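Local coordinates for envelopment polyprotein (Bovine Schmallenberg virus BH80/Germany/2011, PDB 7A56), which probably drives fusion of the viral envelope with a host-cell membrane during entry, through its class II fusion glycoprotein Gc, seen here in its postfusion trimer, at residues I110-Y115 against Q197-V202; M235-N240 against V326-S331; P239-V244 against G252-L257. One frame throughout, in Å; residues are numbered along the deposited sequence.

Contact 1 pairs two strands of an antiparallel sheet, contact 2 sets a loop against strand 325-328, and contact 3 folds a loop back on strand 241-245. Contact 1 closes before the other two open; contacts 2 and 3 then set out from the same stretch, sharing P239 and N240. Centres of contacts 1 and 2 lie about 8 Å apart, those of 2 and 3 about 14 Å, and those of 1 and 3 about 20 Å. Strand 98-134 pairs with both 197-206 and 325-328, joining contacts 1 and 2, while Y115 reaches P239 and I242 from contact 1. All three also meet neighbouring subunits, so the same elements serve fold and trimer.

Contact 1: I110-Y115 against Q197-V202; sequences INKASY and QKDVEV. With PO4 (phosphate ion), chain J.
K112 and Q197 face one another across an antiparallel pair of strands, part of the long-stranded beta framework of this class II fusion protein. Their residues form a hydrogen-bonded pair, as do I110 and D199, while N111 and K198 between them form a non-hydrogen-bonded pair whose side chains emerge on the other face. Four backbone hydrogen bonds close the ladder, from I110 N to D199 O at one end to Q197 N to K112 O at the other.

On the face of K112, Q197, I110 and D199, the aliphatic chains do most of the touching. K112 has its CG between the backbone N and the carbonyl carbon (chi1 63°), and Q197 repeats that choice; both chains then run extended and cross obliquely, K112 CE coming 3.6 Å from Q197 NE2. Beyond this crossing, K112 NZ reaches D199 OD2 at 3.6 Å, a long salt bridge, whereas D199 OD1 is engaged by R108. I110 lies alongside D199, pointing the same way, with CG1 3.7 Å from D199 CB.

The N111 and K198 side chains also run side by side. N111 OD1 approaches K198 CG at 3.3 Å; the amide's ND2 is hydrogen-bonded to S237 OG, and K198 NZ to the carbonyl of I233.

Q197 also faces the trimer interface, its OE1 accepting from K398 of the second subunit. A phosphate ion, probably from the crystallisation liquor, also binds K398 and K390 of that subunit. Q197 NE2 donates to phosphate O1 over 3.2 Å with an N-H...O angle of 152°, and more weakly to O3 at 3.5 Å.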
loop_
_atom_site.group_PDB
_atom_site.type_symbol
_atom_site.label_atom_id
_atom_site.label_comp_id
_atom_site.label_asym_id
_atom_site.label_seq_id
_atom_site.Cartn_x
_atom_site.Cartn_y
_atom_site.Cartn_z
ATOM N N ILE A 110 -16.404 -5.205 4.377
ATOM C CA ILE A 110 -15.961 -4.587 3.099
ATOM C C ILE A 110 -15.098 -3.373 3.412
ATOM O O ILE A 110 -15.195 -2.788 4.494
ATOM C CB ILE A 110 -17.109 -4.116 2.208
ATOM C CG1 ILE A 110 -17.888 -3.067 2.952
ATOM C CG2 ILE A 110 -18.005 -5.259 1.777
ATOM C CD1 ILE A 110 -18.597 -2.170 2.012
ATOM N N ASN A 111 -14.226 -2.996 2.466
ATOM C CA ASN A 111 -13.561 -1.711 2.606
ATOM C C ASN A 111 -14.236 -0.745 1.617
ATOM O O ASN A 111 -14.839 -1.162 0.625
ATOM C CB ASN A 111 -12.032 -1.808 2.351
ATOM C CG ASN A 111 -11.234 -2.312 3.577
ATOM O OD1 ASN A 111 -11.660 -2.152 4.709
ATOM N ND2 ASN A 111 -10.055 -2.862 3.336
ATOM N N LYS A 112 -14.213 0.540 1.927
ATOM C CA LYS A 112 -14.881 1.466 1.003
ATOM C C LYS A 112 -14.219 2.822 1.095
ATOM O O LYS A 112 -13.636 3.173 2.132
ATOM C CB LYS A 112 -16.383 1.617 1.307
ATOM C CG LYS A 112 -16.698 2.203 2.640
ATOM C CD LYS A 112 -18.235 2.179 2.908
ATOM C CE LYS A 112 -18.567 2.645 4.338
ATOM N NZ LYS A 112 -20.018 2.489 4.713
ATOM N N ALA A 113 -14.305 3.587 -0.003
ATOM C CA ALA A 113 -13.914 4.994 0.041
ATOM C C ALA A 113 -14.725 5.766 -1.015
ATOM O O ALA A 113 -15.328 5.182 -1.936
ATOM C CB ALA A 113 -12.396 5.164 -0.181
ATOM N N SER A 114 -14.810 7.080 -0.803
ATOM C CA SER A 114 -15.433 7.974 -1.756
ATOM C C SER A 114 -14.433 8.308 -2.860
ATOM O O SER A 114 -13.213 8.320 -2.652
ATOM C CB SER A 114 -15.897 9.281 -1.086
ATOM O OG SER A 114 -16.622 8.968 0.122
ATOM N N TYR A 115 -14.967 8.591 -4.043
ATOM C CA TYR A 115 -14.165 9.021 -5.190
ATOM C C TYR A 115 -14.842 10.208 -5.845
ATOM O O TYR A 115 -16.071 10.375 -5.767
ATOM C CB TYR A 115 -13.990 7.879 -6.222
ATOM C CG TYR A 115 -13.035 6.784 -5.754
ATOM C CD1 TYR A 115 -13.373 5.925 -4.663
ATOM C CD2 TYR A 115 -11.799 6.600 -6.376
ATOM C CE1 TYR A 115 -12.471 4.948 -4.242
ATOM C CE2 TYR A 115 -10.914 5.635 -5.991
ATOM C CZ TYR A 115 -11.265 4.788 -4.890
ATOM O OH TYR A 115 -10.373 3.834 -4.451
ATOM N N GLN A 197 -12.261 3.222 4.718
ATOM C CA GLN A 197 -12.699 2.741 6.035
ATOM C C GLN A 197 -13.216 1.322 5.904
ATOM O O GLN A 197 -13.674 0.903 4.838
ATOM C CB GLN A 197 -13.765 3.683 6.637
ATOM C CG GLN A 197 -15.045 3.778 5.829
ATOM C CD GLN A 197 -15.921 4.870 6.379
ATOM O OE1 GLN A 197 -15.589 6.054 6.245
ATOM N NE2 GLN A 197 -17.019 4.494 7.048
ATOM N N LYS A 198 -13.110 0.566 7.002
ATOM C CA LYS A 198 -13.741 -0.733 7.093
ATOM C C LYS A 198 -15.199 -0.580 7.466
ATOM O O LYS A 198 -15.583 0.327 8.211
ATOM C CB LYS A 198 -13.059 -1.580 8.184
ATOM C CG LYS A 198 -11.578 -1.651 7.988
ATOM C CD LYS A 198 -10.972 -2.475 9.070
ATOM C CE LYS A 198 -9.487 -2.418 8.876
ATOM N NZ LYS A 198 -8.853 -1.180 9.583
ATOM N N ASP A 199 -16.024 -1.475 6.930
ATOM C CA ASP A 199 -17.427 -1.562 7.297
ATOM C C ASP A 199 -17.677 -3.014 7.729
ATOM O O ASP A 199 -17.708 -3.913 6.874
ATOM C CB ASP A 199 -18.279 -1.138 6.092
ATOM C CG ASP A 199 -19.790 -1.257 6.342
ATOM O OD1 ASP A 199 -20.222 -1.581 7.467
ATOM O OD2 ASP A 199 -20.562 -1.014 5.391
ATOM N N VAL A 200 -17.813 -3.243 9.047
ATOM C CA VAL A 200 -17.878 -4.598 9.611
ATOM C C VAL A 200 -19.142 -4.701 10.444
ATOM O O VAL A 200 -19.404 -3.851 11.316
ATOM C CB VAL A 200 -16.633 -4.955 10.461
ATOM C CG1 VAL A 200 -16.762 -6.360 11.118
ATOM C CG2 VAL A 200 -15.387 -4.898 9.605
ATOM N N GLU A 201 -19.929 -5.734 10.168
ATOM C CA GLU A 201 -21.101 -6.018 10.963
ATOM C C GLU A 201 -20.991 -7.432 11.488
ATOM O O GLU A 201 -20.690 -8.370 10.733
ATOM C CB GLU A 201 -22.359 -5.831 10.122
ATOM C CG GLU A 201 -23.686 -6.151 10.894
ATOM C CD GLU A 201 -24.873 -6.172 9.933
ATOM O OE1 GLU A 201 -24.708 -6.673 8.796
ATOM O OE2 GLU A 201 -25.940 -5.666 10.291
ATOM N N VAL A 202 -21.334 -7.606 12.766
ATOM C CA VAL A 202 -21.231 -8.924 13.396
ATOM C C VAL A 202 -22.543 -9.226 14.089
ATOM O O VAL A 202 -23.247 -8.314 14.533
ATOM C CB VAL A 202 -20.070 -8.997 14.411
ATOM C CG1 VAL A 202 -18.746 -8.684 13.721
ATOM C CG2 VAL A 202 -20.334 -8.085 15.582
HETATM P P PO4 J . -19.412 6.738 9.242
HETATM O O1 PO4 J . -19.691 6.125 7.897
HETATM O O2 PO4 J . -19.641 8.241 9.160
HETATM O O3 PO4 J . -17.999 6.472 9.707
HETATM O O4 PO4 J . -20.333 6.120 10.267
#

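Contact 2: M235-N240 against V326-S331; sequences MDSMPN and VHKKVS
V326 opens the contact where it meets the methyl end of M238, at the meeting of the loop between strands 226-231 and 241-245 with strand 325-328. M238 CE lies 3.8 Å from V326 CG1 and 3.3 Å from V326 O, so the methyl group packs against both the side chain and the backbone of this residue. The M238 chain, extended through SD, bends at its last torsion (chi3 74°), which places CE there. V326 is also covered by Y115 of strand 98-134 and L316 of strand 316-318.

At H327 the strand turns its side chain away from the loop, and the imidazole is hydrogen-bonded through NE2 to E325.

K328 comes back toward the loop and carries much of the contact. Its CG is anti to the backbone N (chi1 -176°), and its chain slides past M238 in the opposite direction, with K328 CB 4.0 Å from M238 CG. Further out, K328 CD passes 3.7 Å from S237 OG, a hydroxyl that is itself hydrogen-bonded to N111 ND2. The ammonium is held by T315, and a water also links the segments, accepting from K328 NZ at 2.6 Å and donating to S237 O at 3.0 Å.

V330 adds a fringe contact, its CG1 4.5 Å from S237 OG, and also packs on Q234 of the third subunit.

Methyl and methylene groups thus make the direct contact, partly against the oxygens V326 O and S237 OG, while the polar link between S237 and K328 runs through water, consistent with a lysine whose hydrocarbon shaft packs while its charged end is satisfied by T315 and one water.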
loop_
_atom_site.group_PDB
_atom_site.type_symbol
_atom_site.label_atom_id
_atom_site.label_comp_id
_atom_site.label_asym_id
_atom_site.label_seq_id
_atom_site.Cartn_x
_atom_site.Cartn_y
_atom_site.Cartn_z
ATOM N N MET A 235 -5.783 0.004 7.133
ATOM C CA MET A 235 -5.450 -0.600 5.841
ATOM C C MET A 235 -5.323 0.485 4.799
ATOM O O MET A 235 -5.855 1.587 4.950
ATOM C CB MET A 235 -6.508 -1.619 5.340
ATOM C CG MET A 235 -6.702 -2.727 6.454
ATOM S SD MET A 235 -7.886 -4.003 5.978
ATOM C CE MET A 235 -7.203 -4.821 4.548
ATOM N N ASP A 236 -4.614 0.146 3.750
ATOM C CA ASP A 236 -4.395 1.067 2.638
ATOM C C ASP A 236 -4.441 0.189 1.364
ATOM O O ASP A 236 -3.469 -0.111 0.709
ATOM C CB ASP A 236 -3.085 1.825 2.840
ATOM C CG ASP A 236 -2.830 2.816 1.715
ATOM O OD1 ASP A 236 -3.848 3.225 1.105
ATOM O OD2 ASP A 236 -1.652 3.158 1.433
ATOM N N SER A 237 -5.637 -0.262 1.025
ATOM C CA SER A 237 -5.907 -1.318 0.056
ATOM C C SER A 237 -6.507 -0.741 -1.232
ATOM O O SER A 237 -6.359 -1.347 -2.294
ATOM C CB SER A 237 -6.876 -2.387 0.653
ATOM O OG SER A 237 -8.256 -1.893 1.002
ATOM N N MET A 238 -7.058 0.423 -1.171
ATOM C CA MET A 238 -7.864 0.878 -2.308
ATOM C C MET A 238 -7.081 1.863 -3.187
ATOM O O MET A 238 -6.274 2.631 -2.685
ATOM C CB MET A 238 -9.138 1.535 -1.792
ATOM C CG MET A 238 -10.092 0.405 -1.030
ATOM S SD MET A 238 -11.607 1.159 -0.714
ATOM C CE MET A 238 -12.470 1.277 -2.331
ATOM N N PRO A 239 -7.318 1.812 -4.493
ATOM C CA PRO A 239 -6.471 2.547 -5.438
ATOM C C PRO A 239 -6.700 4.051 -5.374
ATOM O O PRO A 239 -7.795 4.531 -5.085
ATOM C CB PRO A 239 -6.905 1.996 -6.808
ATOM C CG PRO A 239 -8.305 1.561 -6.612
ATOM C CD PRO A 239 -8.269 0.919 -5.181
ATOM N N ASN A 240 -5.661 4.808 -5.707
ATOM C CA ASN A 240 -5.824 6.260 -5.633
ATOM C C ASN A 240 -6.580 6.800 -6.841
ATOM O O ASN A 240 -7.423 7.689 -6.707
ATOM C CB ASN A 240 -4.461 6.925 -5.518
ATOM C CG ASN A 240 -4.358 7.719 -4.253
ATOM O OD1 ASN A 240 -4.374 7.156 -3.127
ATOM N ND2 ASN A 240 -4.321 9.042 -4.406
ATOM N N VAL A 326 -16.858 3.592 -3.855
ATOM C CA VAL A 326 -16.353 2.314 -4.332
ATOM C C VAL A 326 -16.179 1.383 -3.123
ATOM O O VAL A 326 -15.719 1.811 -2.042
ATOM C CB VAL A 326 -15.041 2.469 -5.108
ATOM C CG1 VAL A 326 -14.447 1.099 -5.569
ATOM C CG2 VAL A 326 -15.291 3.478 -6.333
ATOM N N HIS A 327 -16.543 0.111 -3.332
ATOM C CA HIS A 327 -16.401 -0.956 -2.318
ATOM C C HIS A 327 -15.353 -1.940 -2.807
ATOM O O HIS A 327 -15.260 -2.195 -4.014
ATOM C CB HIS A 327 -17.724 -1.677 -2.113
ATOM C CG HIS A 327 -18.767 -0.832 -1.472
ATOM N ND1 HIS A 327 -20.039 -1.287 -1.216
ATOM C CD2 HIS A 327 -18.715 0.429 -0.983
ATOM C CE1 HIS A 327 -20.730 -0.347 -0.601
ATOM N NE2 HIS A 327 -19.957 0.716 -0.467
ATOM N N LYS A 328 -14.516 -2.433 -1.881
ATOM C CA LYS A 328 -13.504 -3.437 -2.184
ATOM C C LYS A 328 -13.792 -4.689 -1.347
ATOM O O LYS A 328 -13.926 -4.607 -0.119
ATOM C CB LYS A 328 -12.083 -2.959 -1.870
ATOM C CG LYS A 328 -11.031 -3.995 -2.302
ATOM C CD LYS A 328 -9.597 -3.561 -2.049
ATOM C CE LYS A 328 -8.636 -4.712 -2.363
ATOM N NZ LYS A 328 -8.435 -4.918 -3.862
ATOM N N LYS A 329 -13.852 -5.835 -2.039
ATOM C CA LYS A 329 -13.835 -7.149 -1.419
ATOM C C LYS A 329 -12.416 -7.503 -0.997
ATOM O O LYS A 329 -11.459 -7.394 -1.773
ATOM C CB LYS A 329 -14.362 -8.193 -2.395
ATOM C CG LYS A 329 -15.783 -7.929 -2.821
ATOM C CD LYS A 329 -16.383 -9.099 -3.586
ATOM C CE LYS A 329 -16.752 -8.695 -5.032
ATOM N NZ LYS A 329 -17.573 -9.737 -5.731
ATOM N N VAL A 330 -12.307 -7.978 0.231
ATOM C CA VAL A 330 -11.064 -8.170 0.933
ATOM C C VAL A 330 -11.189 -9.492 1.688
ATOM O O VAL A 330 -12.287 -10.024 1.884
ATOM C CB VAL A 330 -10.759 -7.009 1.911
ATOM C CG1 VAL A 330 -10.570 -5.696 1.198
ATOM C CG2 VAL A 330 -11.907 -6.845 2.972
ATOM N N SER A 331 -10.048 -10.008 2.136
ATOM C CA SER A 331 -10.100 -11.206 2.932
ATOM C C SER A 331 -10.254 -10.772 4.412
ATOM O O SER A 331 -11.222 -10.094 4.749
ATOM C CB SER A 331 -8.874 -12.056 2.626
ATOM O OG SER A 331 -7.648 -11.320 2.653
HETATM O O HOH W 1 -7.587 -2.573 -4.730
#

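Contact 3: P239-V244 against G252-L257; sequences PNIIAV and GDINDL
I241 and I254 slide past each other in opposite directions; with CG2 anti to the backbone N in both, the two branch methyls meet at 3.4 Å, CG2 to CG2, tighter than usual van der Waals contact. The other branch of I254 ends in CD1, 3.8 Å from A243 CB and 3.6 Å from A243 N, so this methyl also presses on the backbone of the strand. L310 packs against A243 and I254, adding to this buried patch.

Strands 241-245 and 248-251 form an antiparallel hairpin, and the 252-257 loop that leaves it folds back over the side chains of its first strand. D253 is the centre of an inverse gamma turn just before I254.

The polar side is looser. A water accepts from G252 N at 3.0 Å; its link to I241 O is too short to be trusted, and a bridge between the segments there remains doubtful. At the other margin I241 crosses D256 at about a right angle, its CD1 3.7 Å from D256 CB. The D256 carboxylate has two other partners: OD2 forms a salt bridge with K191, and OD1 accepts from L257 N at 2.8 Å, on its anti side and 19° out of the carboxylate plane.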
loop_
_atom_site.group_PDB
_atom_site.type_symbol
_atom_site.label_atom_id
_atom_site.label_comp_id
_atom_site.label_asym_id
_atom_site.label_seq_id
_atom_site.Cartn_x
_atom_site.Cartn_y
_atom_site.Cartn_z
ATOM N N PRO A 239 -7.318 1.812 -4.493
ATOM C CA PRO A 239 -6.471 2.547 -5.438
ATOM C C PRO A 239 -6.700 4.051 -5.374
ATOM O O PRO A 239 -7.795 4.531 -5.085
ATOM C CB PRO A 239 -6.905 1.996 -6.808
ATOM C CG PRO A 239 -8.305 1.561 -6.612
ATOM C CD PRO A 239 -8.269 0.919 -5.181
ATOM N N ASN A 240 -5.661 4.808 -5.707
ATOM C CA ASN A 240 -5.824 6.260 -5.633
ATOM C C ASN A 240 -6.580 6.800 -6.841
ATOM O O ASN A 240 -7.423 7.689 -6.707
ATOM C CB ASN A 240 -4.461 6.925 -5.518
ATOM C CG ASN A 240 -4.358 7.719 -4.253
ATOM O OD1 ASN A 240 -4.374 7.156 -3.127
ATOM N ND2 ASN A 240 -4.321 9.042 -4.406
ATOM N N ILE A 241 -6.316 6.255 -8.010
ATOM C CA ILE A 241 -6.998 6.682 -9.232
ATOM C C ILE A 241 -7.558 5.443 -9.902
ATOM O O ILE A 241 -6.907 4.401 -9.948
ATOM C CB ILE A 241 -6.045 7.457 -10.174
ATOM C CG1 ILE A 241 -5.737 8.816 -9.531
ATOM C CG2 ILE A 241 -6.686 7.679 -11.593
ATOM C CD1 ILE A 241 -4.730 9.650 -10.224
ATOM N N ILE A 242 -8.750 5.569 -10.453
ATOM C CA ILE A 242 -9.375 4.479 -11.179
ATOM C C ILE A 242 -9.938 4.983 -12.503
ATOM O O ILE A 242 -10.226 6.168 -12.673
ATOM C CB ILE A 242 -10.532 3.848 -10.357
ATOM C CG1 ILE A 242 -11.578 4.936 -10.044
ATOM C CG2 ILE A 242 -9.955 3.163 -9.115
ATOM C CD1 ILE A 242 -12.918 4.374 -9.437
ATOM N N ALA A 243 -10.202 4.037 -13.398
ATOM C CA ALA A 243 -10.894 4.348 -14.630
ATOM C C ALA A 243 -12.099 3.426 -14.704
ATOM O O ALA A 243 -12.026 2.273 -14.291
ATOM C CB ALA A 243 -9.976 4.205 -15.858
ATOM N N VAL A 244 -13.227 3.958 -15.140
ATOM C CA VAL A 244 -14.506 3.257 -15.102
ATOM C C VAL A 244 -15.053 3.172 -16.517
ATOM O O VAL A 244 -15.129 4.198 -17.214
ATOM C CB VAL A 244 -15.498 3.960 -14.161
ATOM C CG1 VAL A 244 -16.855 3.281 -14.229
ATOM C CG2 VAL A 244 -14.934 3.912 -12.691
ATOM N N GLY A 252 -4.309 1.029 -12.861
ATOM C CA GLY A 252 -2.997 0.977 -13.548
ATOM C C GLY A 252 -2.428 2.382 -13.778
ATOM O O GLY A 252 -2.706 3.296 -13.015
ATOM N N ASP A 253 -1.646 2.500 -14.863
ATOM C CA ASP A 253 -0.974 3.712 -15.379
ATOM C C ASP A 253 -1.892 4.852 -15.788
ATOM O O ASP A 253 -2.201 4.949 -16.983
ATOM C CB ASP A 253 -0.148 3.335 -16.628
ATOM C CG ASP A 253 1.334 3.177 -16.307
ATOM O OD1 ASP A 253 1.581 3.294 -15.081
ATOM O OD2 ASP A 253 2.213 2.977 -17.232
ATOM N N ILE A 254 -2.477 5.622 -14.834
ATOM C CA ILE A 254 -3.561 6.563 -15.171
ATOM C C ILE A 254 -3.185 7.954 -14.686
ATOM O O ILE A 254 -2.853 8.142 -13.515
ATOM C CB ILE A 254 -4.935 6.178 -14.580
ATOM C CG1 ILE A 254 -5.432 4.782 -15.045
ATOM C CG2 ILE A 254 -5.981 7.268 -14.908
ATOM C CD1 ILE A 254 -6.626 4.197 -14.072
ATOM N N ASN A 255 -3.229 8.943 -15.597
ATOM C CA ASN A 255 -2.848 10.311 -15.248
ATOM C C ASN A 255 -3.823 10.891 -14.235
ATOM O O ASN A 255 -5.043 10.745 -14.385
ATOM C CB ASN A 255 -2.858 11.241 -16.515
ATOM C CG ASN A 255 -1.548 11.213 -17.284
ATOM O OD1 ASN A 255 -0.505 11.674 -16.820
ATOM N ND2 ASN A 255 -1.604 10.695 -18.479
ATOM N N ASP A 256 -3.302 11.658 -13.269
ATOM C CA ASP A 256 -4.161 12.544 -12.490
ATOM C C ASP A 256 -4.590 13.749 -13.356
ATOM O O ASP A 256 -3.998 14.049 -14.411
ATOM C CB ASP A 256 -3.410 13.002 -11.204
ATOM C CG ASP A 256 -4.343 13.392 -10.051
ATOM O OD1 ASP A 256 -5.547 13.739 -10.257
ATOM O OD2 ASP A 256 -3.814 13.361 -8.919
ATOM N N LEU A 257 -5.665 14.416 -12.932
ATOM C CA LEU A 257 -6.168 15.577 -13.664
ATOM C C LEU A 257 -5.063 16.622 -13.804
ATOM O O LEU A 257 -4.370 16.957 -12.826
ATOM C CB LEU A 257 -7.410 16.146 -12.932
ATOM C CG LEU A 257 -8.053 17.388 -13.601
ATOM C CD1 LEU A 257 -8.632 17.071 -14.999
ATOM C CD2 LEU A 257 -9.159 17.958 -12.717
HETATM O O HOH W 2 -5.131 2.907 -10.618
#